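Local coordinates for protein 7,8-dihydro-6-hydroxymethylpterin pyrophosphokinase-dihydropteroate synthase (Plasmodium falciparum, PDB 6JWY) that probably catalyses two successive steps of folate synthesis, pyrophosphorylation of hydroxymethyldihydropterin by ATP and then its condensation with 4-aminobenzoate to give dihydropteroate, at residues 390-395 / 426-431; 527-532 / 578-583; 600-605 / 680-685; 606-611 / 686-691. The protein carries 1 engineered substitution. All coordinates share one frame; numbering follows the deposited sequence.

In the fold
All four contacts lie in the parallel barrel of the dihydropteroate synthase part. Interactions 1 and 3 join neighbouring strands in the buried wall and are mostly backbone ladder and apolar packing, with a carboxylate bond from D683 in interaction 3. They meet through strand 684-687, which hydrogen-bonds to strand 390-396 and to strand 603-604. Interaction 2 is also largely buried, but joins loops following strands 525-529 and 572-575 through aromatic, sulfur and lysine-histidine contacts. Interaction 4 continues the two elements of interaction 3 from the end of the ladder into the loops. It is only partly buried and richer in charge. Interactions 2, 3 and 4 touch the same pterin-sulfonamide ligand, while D430 of interaction 1 holds R686 of interaction 4.

Interaction 1 of 4, residues 390-395 / 426-431; sequences NIVGIL and ASVIDI
V392 packs against V428 and D430 where two parallel strands of the barrel run side by side. The strand axes of the two segments come within 4.4 Å. The CB of V392 lies 4.1 Å from V428 CB. Beyond it the side chain forks. CG2 comes down on V428, 3.6 Å from its CB. CG1 is anti to the backbone N (chi1 171°), which turns it along the sheet to reach D430 CB at 3.6 Å. The two valines point the same way, side by side.

The backbone ladder fixes this register. G393 uses both its polar atoms: its N donates to V428 O at 2.7 Å, and its O accepts from D430 N. L395 N then donates to D430 O at 2.9 Å in a nearly straight bond (177°). At the start, I391 O takes S427 N and, weakly, V428 N. A water joins I391 N to S427 OG.

On the face that carries L395, L395 CD2 meets I431 CD1 at 3.5 Å. Helix 411-423 packs on L395 and I429 there. V392, V428 and D430 share the other face. The carboxylate of D430 continues past the valines to a salt bridge with R686 and a hydrogen bond from N502. An aliphatic base thus carries a buried carboxylate, whose negative charge is probably stabilised by R686.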
# COMPACT_ATOMS: atom_id res chain seq x y z
N ASN A 390 -3.29 7.82 13.89
CA ASN A 390 -4.19 8.29 14.93
C ASN A 390 -5.24 9.20 14.32
O ASN A 390 -4.95 9.96 13.41
CB ASN A 390 -3.44 9.08 15.98
CG ASN A 390 -2.46 8.21 16.72
OD1 ASN A 390 -2.86 7.39 17.53
ND2 ASN A 390 -1.19 8.35 16.38
N ILE A 391 -6.45 9.14 14.86
CA ILE A 391 -7.47 10.07 14.43
C ILE A 391 -7.46 11.25 15.39
O ILE A 391 -7.52 11.06 16.60
CB ILE A 391 -8.87 9.41 14.43
CG1 ILE A 391 -8.96 8.29 13.39
CG2 ILE A 391 -9.96 10.46 14.28
CD1 ILE A 391 -10.21 7.44 13.55
N VAL A 392 -7.44 12.45 14.81
CA VAL A 392 -7.56 13.70 15.54
C VAL A 392 -8.92 14.31 15.18
O VAL A 392 -9.12 14.75 14.04
CB VAL A 392 -6.43 14.66 15.12
CG1 VAL A 392 -6.63 16.06 15.68
CG2 VAL A 392 -5.03 14.12 15.44
N GLY A 393 -9.84 14.35 16.15
CA GLY A 393 -11.16 14.92 15.89
C GLY A 393 -11.18 16.46 15.89
O GLY A 393 -10.58 17.10 16.76
N ILE A 394 -11.89 17.04 14.93
CA ILE A 394 -12.01 18.48 14.81
C ILE A 394 -13.19 18.98 15.64
O ILE A 394 -14.32 18.56 15.40
CB ILE A 394 -12.23 18.89 13.34
CG1 ILE A 394 -11.06 18.47 12.44
CG2 ILE A 394 -12.55 20.38 13.24
CD1 ILE A 394 -11.40 18.58 10.98
N LEU A 395 -12.92 19.91 16.57
CA LEU A 395 -13.94 20.69 17.25
C LEU A 395 -13.78 22.17 16.89
O LEU A 395 -12.90 22.86 17.42
CB LEU A 395 -13.78 20.48 18.75
CG LEU A 395 -14.90 21.05 19.61
CD1 LEU A 395 -16.10 20.11 19.61
CD2 LEU A 395 -14.42 21.27 21.03
N ALA A 426 -11.79 8.98 18.54
CA ALA A 426 -10.68 9.92 18.41
C ALA A 426 -9.72 9.81 19.59
O ALA A 426 -10.15 9.81 20.73
CB ALA A 426 -11.19 11.34 18.25
N SER A 427 -8.42 9.80 19.33
CA SER A 427 -7.45 9.78 20.43
C SER A 427 -6.85 11.17 20.69
O SER A 427 -6.15 11.35 21.70
CB SER A 427 -6.38 8.74 20.20
OG SER A 427 -5.89 8.79 18.86
N VAL A 428 -7.10 12.12 19.77
CA VAL A 428 -6.69 13.51 19.90
C VAL A 428 -7.90 14.35 19.50
O VAL A 428 -8.52 14.03 18.47
CB VAL A 428 -5.47 13.84 19.02
CG1 VAL A 428 -5.07 15.30 19.09
CG2 VAL A 428 -4.25 12.96 19.31
N ILE A 429 -8.23 15.38 20.31
CA ILE A 429 -9.21 16.39 19.93
C ILE A 429 -8.47 17.68 19.52
O ILE A 429 -7.70 18.21 20.32
CB ILE A 429 -10.17 16.70 21.11
CG1 ILE A 429 -10.72 15.47 21.83
CG2 ILE A 429 -11.27 17.67 20.69
CD1 ILE A 429 -11.75 14.68 21.04
N ASP A 430 -8.71 18.20 18.31
CA ASP A 430 -8.09 19.47 17.93
C ASP A 430 -9.17 20.55 17.98
O ASP A 430 -10.11 20.51 17.19
CB ASP A 430 -7.40 19.42 16.55
CG ASP A 430 -6.77 20.75 16.10
OD1 ASP A 430 -5.93 21.30 16.88
OD2 ASP A 430 -7.11 21.25 14.96
N ILE A 431 -9.01 21.50 18.92
CA ILE A 431 -9.99 22.54 19.19
C ILE A 431 -9.50 23.88 18.65
O ILE A 431 -8.34 24.26 18.80
CB ILE A 431 -10.35 22.66 20.70
CG1 ILE A 431 -11.46 23.69 20.93
CG2 ILE A 431 -9.14 23.02 21.55
CD1 ILE A 431 -12.12 23.55 22.28
O HOH W 1 -7.21 7.28 16.78

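Interaction 2 of 4, residues 527-532 / 578-583; sequences VLMHKR and LGFAKK. With CKL (4-[(2-azanyl-4-oxidanylidene-7,8-dihydro-3~{H}-pteridin-6-yl)methylamino]-~{N}-(5,6-dimethoxypyrimidin-4-yl)benzenesulfonamide), chain C; ACT (acetate ion), chain I.
K531 and R532 pass alongside F580 and A581 with their CA atoms 5.3 and 5.5 Å apart, in two loops that follow strands of the barrel. F580 turns its ring under M529. The methyl group CE of M529 stands over the middle of one face, 3.5 Å from the ring centroid and 11° off the normal, a CH-pi contact. The sulfur sits obliquely to the same ring, as in a Met-aromatic pair. A bend at chi3 (79°) curls the methyl over the ring. The opposite face of F580 carries C20 of the bound pterin-sulfonamide, near the rim. The ring is thus sandwiched between methionine and ligand.

K531 CB packs on F580 CB at 3.6 Å, and R532 CB on A581 CB at 3.5 Å. K582 folds back through bends at chi2 and chi3, which bring NZ to the edge of the H530 ring. NZ donates to H530 ND1 at 2.8 Å, within the ring plane. It also hydrogen-bonds to I576 O, and weakly to H530 O and F580 O, so four acceptors share three N-H groups.

On the far side of its ring, H530 NE2 donates to an acetate at 3.0 Å. R532 NE and NH2 grip the same acetate. K582 meets H530 as a donor, consistent with ND1 being the unprotonated nitrogen and NE2 carrying the hydrogen.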
# COMPACT_ATOMS: atom_id res chain seq x y z
N VAL A 527 2.48 21.01 16.17
CA VAL A 527 2.28 20.75 14.75
C VAL A 527 2.71 21.99 13.97
O VAL A 527 2.16 23.05 14.20
CB VAL A 527 0.79 20.48 14.46
CG1 VAL A 527 0.53 20.18 12.99
CG2 VAL A 527 0.28 19.35 15.31
N LEU A 528 3.64 21.85 13.02
CA LEU A 528 4.08 22.97 12.19
C LEU A 528 3.48 22.74 10.81
O LEU A 528 3.79 21.76 10.17
CB LEU A 528 5.60 22.89 12.05
CG LEU A 528 6.44 23.11 13.31
CD1 LEU A 528 7.94 22.98 12.99
CD2 LEU A 528 6.12 24.45 13.99
N MET A 529 2.64 23.66 10.34
CA MET A 529 1.97 23.45 9.06
C MET A 529 2.49 24.47 8.03
O MET A 529 2.83 25.59 8.39
CB MET A 529 0.46 23.62 9.22
CG MET A 529 -0.32 23.16 8.02
SD MET A 529 -1.98 23.85 7.97
CE MET A 529 -1.69 25.52 7.35
N HIS A 530 2.52 24.08 6.75
CA HIS A 530 2.93 24.99 5.70
C HIS A 530 1.72 25.73 5.16
O HIS A 530 0.69 25.10 4.89
CB HIS A 530 3.55 24.26 4.50
CG HIS A 530 3.81 25.20 3.37
ND1 HIS A 530 2.88 25.44 2.36
CD2 HIS A 530 4.87 26.02 3.12
CE1 HIS A 530 3.37 26.33 1.52
NE2 HIS A 530 4.59 26.70 1.96
N LYS A 531 1.88 27.04 4.96
CA LYS A 531 0.95 27.83 4.16
C LYS A 531 1.64 29.11 3.69
O LYS A 531 2.75 29.41 4.11
CB LYS A 531 -0.30 28.21 4.97
CG LYS A 531 -0.06 29.19 6.11
CD LYS A 531 -1.38 29.62 6.75
CE LYS A 531 -1.17 30.46 8.00
NZ LYS A 531 -0.39 31.69 7.71
N ARG A 532 0.97 29.86 2.82
CA ARG A 532 1.44 31.16 2.41
C ARG A 532 0.32 32.16 2.66
O ARG A 532 -0.85 31.80 2.58
CB ARG A 532 1.77 31.11 0.92
CG ARG A 532 3.10 30.44 0.66
CD ARG A 532 3.22 30.38 -0.85
NE ARG A 532 4.53 29.97 -1.33
CZ ARG A 532 4.78 29.78 -2.61
NH1 ARG A 532 3.78 29.92 -3.47
NH2 ARG A 532 5.98 29.40 -3.03
N LEU A 578 -2.70 20.93 3.40
CA LEU A 578 -3.48 20.75 2.19
C LEU A 578 -4.49 21.89 2.06
O LEU A 578 -5.09 22.31 3.05
CB LEU A 578 -4.20 19.40 2.30
CG LEU A 578 -3.32 18.16 2.24
CD1 LEU A 578 -4.18 16.93 2.37
CD2 LEU A 578 -2.51 18.11 0.95
N GLY A 579 -4.69 22.39 0.83
CA GLY A 579 -5.67 23.44 0.60
C GLY A 579 -5.25 24.85 1.03
O GLY A 579 -6.06 25.77 0.95
N PHE A 580 -4.02 25.06 1.50
CA PHE A 580 -3.60 26.40 1.87
C PHE A 580 -2.48 26.90 0.95
O PHE A 580 -1.33 26.48 1.08
CB PHE A 580 -2.96 26.42 3.25
CG PHE A 580 -3.85 26.29 4.45
CD1 PHE A 580 -4.29 27.42 5.13
CD2 PHE A 580 -4.18 25.03 4.96
CE1 PHE A 580 -5.03 27.31 6.28
CE2 PHE A 580 -4.95 24.91 6.11
CZ PHE A 580 -5.36 26.06 6.77
N ALA A 581 -2.81 27.83 0.05
CA ALA A 581 -1.85 28.31 -0.93
C ALA A 581 -1.43 27.14 -1.81
O ALA A 581 -0.25 26.99 -2.15
CB ALA A 581 -0.67 28.95 -0.26
N LYS A 582 -2.44 26.32 -2.15
CA LYS A 582 -2.27 25.16 -3.02
C LYS A 582 -3.52 25.07 -3.90
O LYS A 582 -4.63 25.01 -3.39
CB LYS A 582 -2.16 23.91 -2.13
CG LYS A 582 -0.77 23.36 -1.86
CD LYS A 582 0.04 24.00 -0.74
CE LYS A 582 -0.35 23.54 0.65
NZ LYS A 582 0.51 24.14 1.69
N LYS A 583 -3.34 25.05 -5.22
CA LYS A 583 -4.44 24.61 -6.08
C LYS A 583 -4.79 23.14 -5.76
O LYS A 583 -3.94 22.38 -5.28
CB LYS A 583 -4.02 24.72 -7.55
CG LYS A 583 -3.71 26.12 -8.08
CD LYS A 583 -4.76 27.15 -7.73
CE LYS A 583 -4.86 28.27 -8.75
NZ LYS A 583 -5.66 29.42 -8.23
C2 CKL C . -3.65 21.71 10.62
C4 CKL C . -4.76 21.52 8.54
C5 CKL C . -5.84 22.42 8.98
C6 CKL C . -5.66 22.92 10.35
O24 CKL C . -9.70 24.44 0.53
S21 CKL C . -10.78 24.52 1.50
O23 CKL C . -11.59 23.37 1.28
N22 CKL C . -11.79 25.78 1.40
C25 CKL C . -11.63 26.88 0.62
C30 CKL C . -12.63 27.84 0.60
O31 CKL C . -13.76 27.69 1.37
C32 CKL C . -13.87 28.32 2.65
C29 CKL C . -12.47 28.95 -0.21
O33 CKL C . -13.45 29.92 -0.25
C34 CKL C . -13.84 30.56 -1.48
N28 CKL C . -11.34 29.07 -0.95
C27 CKL C . -10.38 28.13 -0.92
N26 CKL C . -10.52 27.04 -0.15
C18 CKL C . -10.18 24.66 2.98
C17 CKL C . -11.00 24.35 4.07
C16 CKL C . -10.50 24.48 5.36
C19 CKL C . -8.87 25.14 3.20
C20 CKL C . -8.38 25.27 4.50
C15 CKL C . -9.19 24.92 5.58
N14 CKL C . -8.71 25.02 6.87
C13 CKL C . -9.09 24.23 8.05
C8 CKL C . -7.85 23.68 8.73
C9 CKL C . -7.71 24.21 10.11
N10 CKL C . -6.57 23.76 10.84
N1 CKL C . -4.59 22.55 11.13
N7 CKL C . -6.92 22.79 8.21
O12 CKL C . -4.81 21.02 7.39
N3 CKL C . -3.73 21.24 9.37
N11 CKL C . -2.57 21.39 11.35
C ACT I . 7.03 28.28 0.05
O ACT I . 6.06 28.88 0.54
OXT ACT I . 7.48 28.49 -1.11
CH3 ACT I . 7.75 27.25 0.93

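Interaction 3 of 4, residues 600-605 / 680-685; sequences YPLFIG and KKVDLI. With CKL (4-[(2-azanyl-4-oxidanylidene-7,8-dihydro-3~{H}-pteridin-6-yl)methylamino]-~{N}-(5,6-dimethoxypyrimidin-4-yl)benzenesulfonamide), chain C.
Three hydrogen bonds join L602 and I604 to D683 and L684. Two belong to the backbone: L684 N to L602 O and I604 N to L684 O, both 2.9 Å. The third uses a side chain. D683 OD2 accepts L602 N at 2.9 Å, on the anti side of the carboxylate and 22° out of its plane. The same oxygen forms a salt bridge with K386. One carboxylate oxygen therefore serves a backbone N-H and a lysine.

Two CA-H...O contacts, from F603 CA to L684 O and from I685 CA to I604 O, fill in the ladder. The pairs F603-L684 and I604-I685 are parallel bridges. Strands 603-604 and 684-687 follow one another through helix 661-680, so this is a beta-alpha-beta crossover of the TIM-barrel fold. Backbone bonds from P601 and F603 to F574 tie strand 603-604 to strand 572-575 on its other flank, which closes the barrel. A Schellman motif at K681 ends helix 661-680.

Apolar contacts lie on both faces. F603 CD2 meets L684 CB at 3.6 Å. On the face of I604, its CG1 lies 4.0 Å from I685 CG2 and also touches V682 CG1. CG1 of I604 sits between the backbone N and carbonyl carbon (chi1 71°), which brings it to both partners. V682 CG1 also meets L602 CG.

F603 also reaches the ligand: its CE1 is 3.3 Å from the pterin amino nitrogen N11.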
# COMPACT_ATOMS: atom_id res chain seq x y z
N TYR A 600 9.53 11.10 9.17
CA TYR A 600 9.13 12.12 10.12
C TYR A 600 7.70 11.94 10.61
O TYR A 600 6.89 11.34 9.92
CB TYR A 600 9.09 13.50 9.47
CG TYR A 600 10.37 14.03 8.89
CD1 TYR A 600 11.57 13.96 9.59
CD2 TYR A 600 10.37 14.65 7.66
CE1 TYR A 600 12.73 14.53 9.08
CE2 TYR A 600 11.52 15.20 7.12
CZ TYR A 600 12.70 15.16 7.85
OH TYR A 600 13.84 15.71 7.35
N PRO A 601 7.36 12.47 11.81
CA PRO A 601 5.99 12.42 12.31
C PRO A 601 5.13 13.31 11.42
O PRO A 601 5.43 14.49 11.31
CB PRO A 601 6.09 13.11 13.68
CG PRO A 601 7.56 13.00 14.09
CD PRO A 601 8.30 13.05 12.78
N LEU A 602 4.08 12.75 10.81
CA LEU A 602 3.29 13.44 9.79
C LEU A 602 1.84 13.61 10.27
O LEU A 602 1.20 12.67 10.75
CB LEU A 602 3.37 12.71 8.45
CG LEU A 602 2.55 13.27 7.28
CD1 LEU A 602 2.97 14.70 6.86
CD2 LEU A 602 2.61 12.35 6.05
N PHE A 603 1.35 14.85 10.15
CA PHE A 603 0.00 15.22 10.52
C PHE A 603 -0.63 15.77 9.24
O PHE A 603 -0.01 16.58 8.57
CB PHE A 603 0.13 16.25 11.66
CG PHE A 603 -1.14 16.80 12.25
CD1 PHE A 603 -1.95 17.67 11.53
CD2 PHE A 603 -1.49 16.51 13.56
CE1 PHE A 603 -3.09 18.22 12.11
CE2 PHE A 603 -2.64 17.05 14.13
CZ PHE A 603 -3.45 17.90 13.40
N ILE A 604 -1.81 15.27 8.83
CA ILE A 604 -2.46 15.92 7.70
C ILE A 604 -3.91 16.22 8.03
O ILE A 604 -4.53 15.56 8.86
CB ILE A 604 -2.33 15.15 6.36
CG1 ILE A 604 -3.17 13.88 6.33
CG2 ILE A 604 -0.88 14.84 5.99
CD1 ILE A 604 -3.06 13.12 5.04
N GLY A 605 -4.45 17.24 7.36
CA GLY A 605 -5.87 17.52 7.45
C GLY A 605 -6.45 17.73 6.05
O GLY A 605 -6.21 18.76 5.43
N LYS A 680 0.04 4.59 3.81
CA LYS A 680 1.27 5.36 3.76
C LYS A 680 1.78 5.58 5.19
O LYS A 680 2.84 6.15 5.38
CB LYS A 680 1.08 6.64 2.96
CG LYS A 680 0.93 6.41 1.46
CD LYS A 680 2.24 6.08 0.83
CE LYS A 680 2.15 5.90 -0.67
NZ LYS A 680 3.50 5.64 -1.23
N LYS A 681 0.99 5.13 6.17
CA LYS A 681 1.43 5.11 7.56
C LYS A 681 1.54 6.53 8.12
O LYS A 681 2.39 6.76 8.97
CB LYS A 681 2.76 4.36 7.70
CG LYS A 681 2.64 2.86 7.58
CD LYS A 681 3.95 2.15 7.40
CE LYS A 681 3.76 0.66 7.20
NZ LYS A 681 4.83 0.12 6.33
N VAL A 682 0.67 7.43 7.68
CA VAL A 682 0.57 8.78 8.20
C VAL A 682 0.29 8.71 9.70
O VAL A 682 -0.65 8.06 10.12
CB VAL A 682 -0.54 9.59 7.49
CG1 VAL A 682 -0.61 11.01 8.04
CG2 VAL A 682 -0.33 9.63 5.98
N ASP A 683 1.05 9.47 10.49
CA ASP A 683 0.88 9.40 11.94
C ASP A 683 -0.47 9.95 12.40
O ASP A 683 -1.13 9.29 13.19
CB ASP A 683 2.16 9.85 12.65
CG ASP A 683 3.35 9.22 11.94
OD1 ASP A 683 3.70 8.04 12.28
OD2 ASP A 683 3.88 9.88 11.01
N LEU A 684 -0.91 11.09 11.90
CA LEU A 684 -2.13 11.73 12.42
C LEU A 684 -2.95 12.26 11.25
O LEU A 684 -2.39 12.94 10.39
CB LEU A 684 -1.72 12.88 13.35
CG LEU A 684 -0.93 12.47 14.60
CD1 LEU A 684 0.53 12.85 14.47
CD2 LEU A 684 -1.52 13.03 15.90
N ILE A 685 -4.24 11.93 11.19
CA ILE A 685 -5.15 12.53 10.21
C ILE A 685 -6.21 13.36 10.94
O ILE A 685 -6.86 12.89 11.88
CB ILE A 685 -5.78 11.47 9.28
CG1 ILE A 685 -6.63 10.42 10.02
CG2 ILE A 685 -4.74 10.85 8.34
CD1 ILE A 685 -7.28 9.39 9.11
C2 CKL C . -3.65 21.71 10.62
C4 CKL C . -4.76 21.52 8.54
C5 CKL C . -5.84 22.42 8.98
C6 CKL C . -5.66 22.92 10.35
O24 CKL C . -9.70 24.44 0.53
S21 CKL C . -10.78 24.52 1.50
O23 CKL C . -11.59 23.37 1.28
N22 CKL C . -11.79 25.78 1.40
C25 CKL C . -11.63 26.88 0.62
C30 CKL C . -12.63 27.84 0.60
O31 CKL C . -13.76 27.69 1.37
C32 CKL C . -13.87 28.32 2.65
C29 CKL C . -12.47 28.95 -0.21
O33 CKL C . -13.45 29.92 -0.25
C34 CKL C . -13.84 30.56 -1.48
N28 CKL C . -11.34 29.07 -0.95
C27 CKL C . -10.38 28.13 -0.92
N26 CKL C . -10.52 27.04 -0.15
C18 CKL C . -10.18 24.66 2.98
C17 CKL C . -11.00 24.35 4.07
C16 CKL C . -10.50 24.48 5.36
C19 CKL C . -8.87 25.14 3.20
C20 CKL C . -8.38 25.27 4.50
C15 CKL C . -9.19 24.92 5.58
N14 CKL C . -8.71 25.02 6.87
C13 CKL C . -9.09 24.23 8.05
C8 CKL C . -7.85 23.68 8.73
C9 CKL C . -7.71 24.21 10.11
N10 CKL C . -6.57 23.76 10.84
N1 CKL C . -4.59 22.55 11.13
N7 CKL C . -6.92 22.79 8.21
O12 CKL C . -4.81 21.02 7.39
N3 CKL C . -3.73 21.24 9.37
N11 CKL C . -2.57 21.39 11.35

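Interaction 4 of 4, residues 606-611 / 686-691; sequences YSRKRF and RVHDVL. With CKL (4-[(2-azanyl-4-oxidanylidene-7,8-dihydro-3~{H}-pteridin-6-yl)methylamino]-~{N}-(5,6-dimethoxypyrimidin-4-yl)benzenesulfonamide), chain C; ACT (acetate ion), chain J.
R608 lays its guanidinium flat over the imidazole of H688, with centres 4.3 Å apart and planes 18° apart. The stack is offset, with H688 CB under the guanidinium rim. The extended chain of R608 (CG to NE) carries the group across H688 to D689. There NH2 meets D689 OD1 on its syn side at 3.2 Å, a salt bridge, with the guanidinium and carboxylate planes 42° apart.

S607 holds the edge of the same imidazole. Its OG is hydrogen-bonded to H688 ND1 at 2.8 Å. A water links this OG to D689 N and OD2. Y606 runs alongside V687.

R686 lays its guanidinium over ligand N10. Its NE is salt-bridged to D430, while NH1 and NH2 hold an acetate at the edge. K609 NZ donates to ligand N7. D689 has also been seen to bind magnesium in this protein. The loop after strand 603-604 and the end of strand 684-687 thus form one rim of the pterin site, at the C-terminal ends of the barrel strands, as in TIM barrels.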
# COMPACT_ATOMS: atom_id res chain seq x y z
N TYR A 606 -7.22 16.75 5.59
CA TYR A 606 -7.78 16.78 4.25
C TYR A 606 -9.28 17.00 4.38
O TYR A 606 -9.96 17.28 3.39
CB TYR A 606 -7.55 15.45 3.54
CG TYR A 606 -7.96 14.23 4.33
CD1 TYR A 606 -9.31 13.87 4.42
CD2 TYR A 606 -7.01 13.42 4.95
CE1 TYR A 606 -9.70 12.74 5.13
CE2 TYR A 606 -7.39 12.28 5.66
CZ TYR A 606 -8.74 11.95 5.75
OH TYR A 606 -9.15 10.85 6.45
N SER A 607 -9.78 16.86 5.62
CA SER A 607 -11.18 16.56 5.81
C SER A 607 -12.06 17.68 5.27
O SER A 607 -12.06 18.79 5.79
CB SER A 607 -11.45 16.26 7.25
OG SER A 607 -12.84 16.07 7.47
N ARG A 608 -12.81 17.37 4.22
CA ARG A 608 -13.95 18.16 3.74
C ARG A 608 -13.42 19.33 2.92
O ARG A 608 -14.18 20.21 2.55
CB ARG A 608 -14.84 18.68 4.87
CG ARG A 608 -15.67 17.62 5.58
CD ARG A 608 -16.59 18.25 6.63
NE ARG A 608 -17.45 17.33 7.36
CZ ARG A 608 -18.38 17.68 8.27
NH1 ARG A 608 -18.57 18.96 8.57
NH2 ARG A 608 -19.10 16.76 8.88
N LYS A 609 -12.11 19.34 2.67
CA LYS A 609 -11.54 20.40 1.85
C LYS A 609 -12.05 20.24 0.42
O LYS A 609 -12.52 19.17 0.03
CB LYS A 609 -10.02 20.51 2.06
CG LYS A 609 -9.63 20.95 3.47
CD LYS A 609 -8.15 20.90 3.81
CE LYS A 609 -7.88 21.66 5.09
NZ LYS A 609 -6.64 21.20 5.76
N ARG A 610 -11.97 21.32 -0.35
CA ARG A 610 -12.62 21.41 -1.64
C ARG A 610 -11.94 20.55 -2.69
O ARG A 610 -12.59 20.17 -3.65
CB ARG A 610 -12.75 22.87 -2.08
CG ARG A 610 -13.88 23.60 -1.36
CD ARG A 610 -14.03 25.04 -1.80
NE ARG A 610 -15.03 25.78 -1.04
CZ ARG A 610 -15.39 27.02 -1.36
NH1 ARG A 610 -14.85 27.61 -2.41
NH2 ARG A 610 -16.28 27.66 -0.63
N PHE A 611 -10.66 20.24 -2.52
CA PHE A 611 -9.96 19.51 -3.56
C PHE A 611 -10.59 18.14 -3.75
O PHE A 611 -10.57 17.60 -4.85
CB PHE A 611 -8.45 19.45 -3.27
CG PHE A 611 -8.00 18.52 -2.16
CD1 PHE A 611 -7.71 17.19 -2.42
CD2 PHE A 611 -7.83 18.99 -0.87
CE1 PHE A 611 -7.27 16.35 -1.41
CE2 PHE A 611 -7.40 18.15 0.14
CZ PHE A 611 -7.12 16.83 -0.12
N ARG A 686 -6.39 14.61 10.50
CA ARG A 686 -7.28 15.55 11.18
C ARG A 686 -8.65 15.53 10.50
O ARG A 686 -8.74 15.93 9.35
CB ARG A 686 -6.67 16.95 11.06
CG ARG A 686 -7.28 17.98 12.00
CD ARG A 686 -6.74 19.38 11.77
NE ARG A 686 -7.53 20.43 12.40
CZ ARG A 686 -8.51 21.11 11.80
NH1 ARG A 686 -9.15 22.05 12.48
NH2 ARG A 686 -8.84 20.88 10.53
N VAL A 687 -9.70 15.08 11.20
CA VAL A 687 -10.96 14.74 10.52
C VAL A 687 -12.18 15.25 11.30
O VAL A 687 -12.18 15.30 12.54
CB VAL A 687 -11.08 13.22 10.28
CG1 VAL A 687 -10.07 12.70 9.28
CG2 VAL A 687 -11.01 12.41 11.55
N HIS A 688 -13.24 15.59 10.54
CA HIS A 688 -14.57 15.88 11.06
C HIS A 688 -15.33 14.60 11.42
O HIS A 688 -15.92 14.53 12.49
CB HIS A 688 -15.44 16.64 10.05
CG HIS A 688 -14.92 18.01 9.78
ND1 HIS A 688 -14.14 18.29 8.65
CD2 HIS A 688 -15.02 19.15 10.50
CE1 HIS A 688 -13.79 19.56 8.69
NE2 HIS A 688 -14.32 20.11 9.82
N ASP A 689 -15.34 13.63 10.49
CA ASP A 689 -16.12 12.39 10.59
C ASP A 689 -15.36 11.28 11.32
O ASP A 689 -14.79 10.40 10.69
CB ASP A 689 -16.52 12.00 9.17
CG ASP A 689 -17.15 13.19 8.48
OD1 ASP A 689 -18.14 13.72 9.03
OD2 ASP A 689 -16.65 13.61 7.40
N VAL A 690 -15.37 11.30 12.66
CA VAL A 690 -14.60 10.39 13.48
C VAL A 690 -15.09 8.95 13.32
O VAL A 690 -14.33 8.08 12.91
CB VAL A 690 -14.59 10.84 14.96
CG1 VAL A 690 -13.82 9.87 15.85
CG2 VAL A 690 -14.01 12.23 15.10
N LEU A 691 -16.37 8.70 13.60
CA LEU A 691 -16.88 7.34 13.58
C LEU A 691 -16.63 6.68 12.22
O LEU A 691 -16.21 5.52 12.19
CB LEU A 691 -18.37 7.33 13.95
CG LEU A 691 -19.03 5.95 14.00
CD1 LEU A 691 -20.03 5.88 15.13
CD2 LEU A 691 -19.70 5.63 12.67
C2 CKL C . -3.65 21.71 10.62
C4 CKL C . -4.76 21.52 8.54
C5 CKL C . -5.84 22.42 8.98
C6 CKL C . -5.66 22.92 10.35
O24 CKL C . -9.70 24.44 0.53
S21 CKL C . -10.78 24.52 1.50
O23 CKL C . -11.59 23.37 1.28
N22 CKL C . -11.79 25.78 1.40
C25 CKL C . -11.63 26.88 0.62
C30 CKL C . -12.63 27.84 0.60
O31 CKL C . -13.76 27.69 1.37
C32 CKL C . -13.87 28.32 2.65
C29 CKL C . -12.47 28.95 -0.21
O33 CKL C . -13.45 29.92 -0.25
C34 CKL C . -13.84 30.56 -1.48
N28 CKL C . -11.34 29.07 -0.95
C27 CKL C . -10.38 28.13 -0.92
N26 CKL C . -10.52 27.04 -0.15
C18 CKL C . -10.18 24.66 2.98
C17 CKL C . -11.00 24.35 4.07
C16 CKL C . -10.50 24.48 5.36
C19 CKL C . -8.87 25.14 3.20
C20 CKL C . -8.38 25.27 4.50
C15 CKL C . -9.19 24.92 5.58
N14 CKL C . -8.71 25.02 6.87
C13 CKL C . -9.09 24.23 8.05
C8 CKL C . -7.85 23.68 8.73
C9 CKL C . -7.71 24.21 10.11
N10 CKL C . -6.57 23.76 10.84
N1 CKL C . -4.59 22.55 11.13
N7 CKL C . -6.92 22.79 8.21
O12 CKL C . -4.81 21.02 7.39
N3 CKL C . -3.73 21.24 9.37
N11 CKL C . -2.57 21.39 11.35
C ACT J . -12.00 22.81 9.52
O ACT J . -11.22 22.78 10.52
OXT ACT J . -11.69 22.45 8.36
CH3 ACT J . -13.45 23.30 9.74
O HOH W 2 -13.90 13.64 7.67